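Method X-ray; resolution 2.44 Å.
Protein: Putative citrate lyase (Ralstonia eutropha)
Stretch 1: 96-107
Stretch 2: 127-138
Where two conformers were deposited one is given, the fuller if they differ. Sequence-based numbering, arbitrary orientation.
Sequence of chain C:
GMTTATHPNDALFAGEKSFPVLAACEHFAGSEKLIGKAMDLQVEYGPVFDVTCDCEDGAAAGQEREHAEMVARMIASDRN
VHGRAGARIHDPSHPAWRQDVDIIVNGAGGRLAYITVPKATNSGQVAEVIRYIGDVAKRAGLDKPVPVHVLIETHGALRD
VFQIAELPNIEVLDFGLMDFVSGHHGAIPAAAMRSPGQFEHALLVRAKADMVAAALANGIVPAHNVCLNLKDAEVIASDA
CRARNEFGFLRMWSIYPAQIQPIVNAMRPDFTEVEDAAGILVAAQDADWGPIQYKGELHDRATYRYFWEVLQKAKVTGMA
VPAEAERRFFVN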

# COMPACT_ATOMS: atom_id res chain seq x y z
N ALA C 96 31.52 12.12 7.81
CA ALA C 96 32.03 13.01 6.78
C ALA C 96 30.94 13.73 5.96
O ALA C 96 31.30 14.55 5.12
CB ALA C 96 32.95 12.24 5.84
N TRP C 97 29.65 13.48 6.22
CA TRP C 97 28.60 14.07 5.36
C TRP C 97 28.60 15.61 5.35
O TRP C 97 28.48 16.18 4.27
CB TRP C 97 27.18 13.49 5.64
CG TRP C 97 26.43 14.05 6.82
CD1 TRP C 97 26.25 13.44 8.03
CD2 TRP C 97 25.61 15.23 6.85
NE1 TRP C 97 25.42 14.19 8.82
CE2 TRP C 97 25.02 15.30 8.13
CE3 TRP C 97 25.36 16.27 5.92
CZ2 TRP C 97 24.19 16.37 8.52
CZ3 TRP C 97 24.55 17.34 6.33
CH2 TRP C 97 23.98 17.38 7.61
N ARG C 98 28.77 16.27 6.50
CA ARG C 98 28.79 17.74 6.59
C ARG C 98 30.02 18.30 5.88
O ARG C 98 29.90 19.28 5.14
CB ARG C 98 28.79 18.20 8.06
CG ARG C 98 27.44 18.06 8.71
CD ARG C 98 27.49 18.53 10.13
NE ARG C 98 26.17 18.92 10.59
CZ ARG C 98 25.36 18.15 11.31
NH1 ARG C 98 25.75 16.93 11.67
NH2 ARG C 98 24.16 18.58 11.67
N GLN C 99 31.18 17.64 6.07
CA GLN C 99 32.44 17.98 5.42
C GLN C 99 32.30 17.86 3.90
O GLN C 99 32.77 18.75 3.19
CB GLN C 99 33.57 17.08 5.95
CG GLN C 99 34.95 17.42 5.39
CD GLN C 99 35.99 16.50 5.95
OE1 GLN C 99 36.24 15.42 5.42
NE2 GLN C 99 36.60 16.91 7.06
N ASP C 100 31.62 16.81 3.40
CA ASP C 100 31.34 16.64 1.96
C ASP C 100 30.56 17.83 1.44
O ASP C 100 30.89 18.36 0.40
CB ASP C 100 30.54 15.36 1.66
CG ASP C 100 31.19 14.02 1.94
OD1 ASP C 100 32.44 13.95 1.97
OD2 ASP C 100 30.44 13.02 2.08
N VAL C 101 29.54 18.25 2.19
CA VAL C 101 28.67 19.39 1.85
C VAL C 101 29.52 20.66 1.84
O VAL C 101 29.53 21.37 0.83
CB VAL C 101 27.43 19.49 2.78
CG1 VAL C 101 26.68 20.80 2.56
CG2 VAL C 101 26.50 18.30 2.56
N ASP C 102 30.28 20.92 2.93
CA ASP C 102 31.16 22.10 3.01
C ASP C 102 32.09 22.19 1.80
O ASP C 102 32.07 23.20 1.09
CB ASP C 102 32.02 22.06 4.28
CG ASP C 102 31.26 22.07 5.58
OD1 ASP C 102 30.05 22.39 5.56
OD2 ASP C 102 31.88 21.73 6.62
N ILE C 103 32.84 21.13 1.52
CA ILE C 103 33.82 21.09 0.43
C ILE C 103 33.17 21.23 -0.95
O ILE C 103 33.62 22.04 -1.75
CB ILE C 103 34.72 19.81 0.51
CG1 ILE C 103 35.58 19.81 1.81
CG2 ILE C 103 35.60 19.70 -0.72
CD1 ILE C 103 36.19 18.44 2.12
N ILE C 104 32.13 20.42 -1.23
CA ILE C 104 31.49 20.42 -2.54
C ILE C 104 30.68 21.71 -2.80
O ILE C 104 30.86 22.31 -3.84
CB ILE C 104 30.67 19.12 -2.79
CG1 ILE C 104 31.63 17.90 -2.75
CG2 ILE C 104 29.92 19.19 -4.14
CD1 ILE C 104 30.96 16.55 -2.54
N VAL C 105 29.87 22.16 -1.86
CA VAL C 105 29.07 23.36 -2.10
C VAL C 105 29.98 24.58 -2.25
O VAL C 105 29.84 25.31 -3.24
CB VAL C 105 27.94 23.57 -1.06
CG1 VAL C 105 27.25 24.92 -1.28
CG2 VAL C 105 26.91 22.43 -1.13
N ASN C 106 30.96 24.76 -1.34
CA ASN C 106 31.86 25.91 -1.42
C ASN C 106 32.80 25.83 -2.61
O ASN C 106 33.24 26.88 -3.12
CB ASN C 106 32.64 26.10 -0.13
CG ASN C 106 31.76 26.51 1.03
OD1 ASN C 106 31.02 27.49 0.95
ND2 ASN C 106 31.82 25.77 2.12
N GLY C 107 33.04 24.61 -3.09
CA GLY C 107 33.98 24.37 -4.16
C GLY C 107 33.45 24.30 -5.57
O GLY C 107 34.21 24.55 -6.51
N ALA C 127 15.63 16.08 6.61
CA ALA C 127 15.35 17.47 6.93
C ALA C 127 16.61 18.17 7.44
O ALA C 127 16.88 19.28 7.00
CB ALA C 127 14.22 17.55 7.96
N GLU C 128 17.40 17.50 8.30
CA GLU C 128 18.64 18.02 8.89
C GLU C 128 19.70 18.28 7.82
O GLU C 128 20.36 19.32 7.83
CB GLU C 128 19.18 17.03 9.94
CG GLU C 128 20.44 17.45 10.70
CD GLU C 128 21.18 16.34 11.43
OE1 GLU C 128 20.98 15.15 11.09
OE2 GLU C 128 21.99 16.67 12.33
N VAL C 129 19.84 17.33 6.87
CA VAL C 129 20.81 17.38 5.79
C VAL C 129 20.43 18.51 4.83
O VAL C 129 21.30 19.27 4.43
CB VAL C 129 20.94 15.99 5.08
CG1 VAL C 129 21.87 16.06 3.89
CG2 VAL C 129 21.40 14.90 6.05
N ILE C 130 19.12 18.63 4.50
CA ILE C 130 18.61 19.66 3.58
C ILE C 130 18.85 21.07 4.16
O ILE C 130 19.31 21.98 3.44
CB ILE C 130 17.13 19.40 3.23
CG1 ILE C 130 17.00 18.23 2.27
CG2 ILE C 130 16.45 20.67 2.66
CD1 ILE C 130 15.61 17.70 2.24
N ARG C 131 18.55 21.22 5.46
CA ARG C 131 18.73 22.45 6.22
C ARG C 131 20.23 22.84 6.20
O ARG C 131 20.56 24.02 6.03
CB ARG C 131 18.20 22.23 7.64
CG ARG C 131 18.19 23.42 8.58
CD ARG C 131 17.31 23.11 9.80
NE ARG C 131 17.90 22.13 10.72
CZ ARG C 131 17.39 20.93 10.99
NH1 ARG C 131 16.26 20.53 10.43
NH2 ARG C 131 18.01 20.12 11.83
N TYR C 132 21.12 21.84 6.39
CA TYR C 132 22.56 22.08 6.42
C TYR C 132 23.07 22.51 5.04
O TYR C 132 23.82 23.48 4.97
CB TYR C 132 23.33 20.85 6.95
CG TYR C 132 24.79 21.15 7.18
CD1 TYR C 132 25.20 21.88 8.30
CD2 TYR C 132 25.76 20.80 6.24
CE1 TYR C 132 26.53 22.23 8.48
CE2 TYR C 132 27.10 21.12 6.43
CZ TYR C 132 27.48 21.85 7.54
OH TYR C 132 28.80 22.17 7.71
N ILE C 133 22.64 21.83 3.96
CA ILE C 133 22.97 22.15 2.56
C ILE C 133 22.52 23.59 2.27
O ILE C 133 23.31 24.35 1.73
CB ILE C 133 22.35 21.13 1.56
CG1 ILE C 133 22.95 19.71 1.75
CG2 ILE C 133 22.51 21.57 0.11
CD1 ILE C 133 22.12 18.58 1.10
N GLY C 134 21.31 23.97 2.72
CA GLY C 134 20.74 25.31 2.58
C GLY C 134 21.61 26.37 3.21
O GLY C 134 21.89 27.41 2.58
N ASP C 135 22.09 26.11 4.45
CA ASP C 135 22.95 27.03 5.19
C ASP C 135 24.27 27.26 4.45
O ASP C 135 24.69 28.41 4.26
CB ASP C 135 23.23 26.51 6.60
CG ASP C 135 22.07 26.51 7.56
OD1 ASP C 135 21.08 27.24 7.29
OD2 ASP C 135 22.15 25.79 8.59
N VAL C 136 24.89 26.17 4.00
CA VAL C 136 26.17 26.19 3.27
C VAL C 136 25.96 26.88 1.89
O VAL C 136 26.78 27.74 1.51
CB VAL C 136 26.82 24.78 3.17
CG1 VAL C 136 28.16 24.87 2.45
CG2 VAL C 136 27.02 24.16 4.56
N ALA C 137 24.84 26.55 1.18
CA ALA C 137 24.53 27.14 -0.13
C ALA C 137 24.42 28.67 -0.06
O ALA C 137 25.11 29.36 -0.80
CB ALA C 137 23.26 26.55 -0.70
N LYS C 138 23.63 29.20 0.90
CA LYS C 138 23.45 30.63 1.13
C LYS C 138 24.80 31.30 1.50
O LYS C 138 25.13 32.32 0.90
CB LYS C 138 22.37 30.89 2.19
O HOH W 1 29.49 28.40 2.65

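Two helices run in the same general direction, their N-to-C axes 37° apart and 9.3 Å at closest approach, and the second inserts two side chains, Tyr132 and Val136, into hollows of the first. One helical turn separates these knobs, so both point their CA-to-CB bonds toward the partner.

Tyr132 is t at chi1 (-171°), which extends the ring across the first helix among Trp97, Arg98, Val101 and Asp102. There the phenol reaches a carboxylate: Tyr132 OH donates to Asp102 OD1 at 2.5 Å, a very short hydrogen bond. Asp102, with chi1 m, starts sideways, but its carboxylate end comes nearer and meets the ring near its plane. Arg98 uses its length twice. Arg98 CG lies over one face of the Tyr132 ring, 3.9 Å from its centroid, while the chain, m at chi1 and t at chi2 and chi3, carries Arg98 NH2 to Glu128 OE2 at 3.0 Å in a hydrogen-bonded salt bridge. Glu128 answers with an extended t, t chain.

Trp97 takes chi1 p (80°). Its CB leaves sideways, yet the indole end swings in against the second helix: Val129 CG2 sits 3.9 Å from the centroid of the six-membered ring, almost on its normal, and Trp97 CH2 packs 3.6 Å from Tyr132 CB.

Further along, the valines are all t. Val136 fits among Val101, Asp102, Val105 and Asn106, with its CG1 3.7 Å from Val105 CB and its CG2 3.9 Å from Val101 CG1. The backbones come close here: the CA atoms of Val105 and Ala137 are 6.2 Å apart, and Val105 CG1 rests 3.7 Å from Ala137 CA. Near Asn106, a water donates to both Asn106 OD1 (2.5 Å) and Val136 O (3.0 Å), linking the helices.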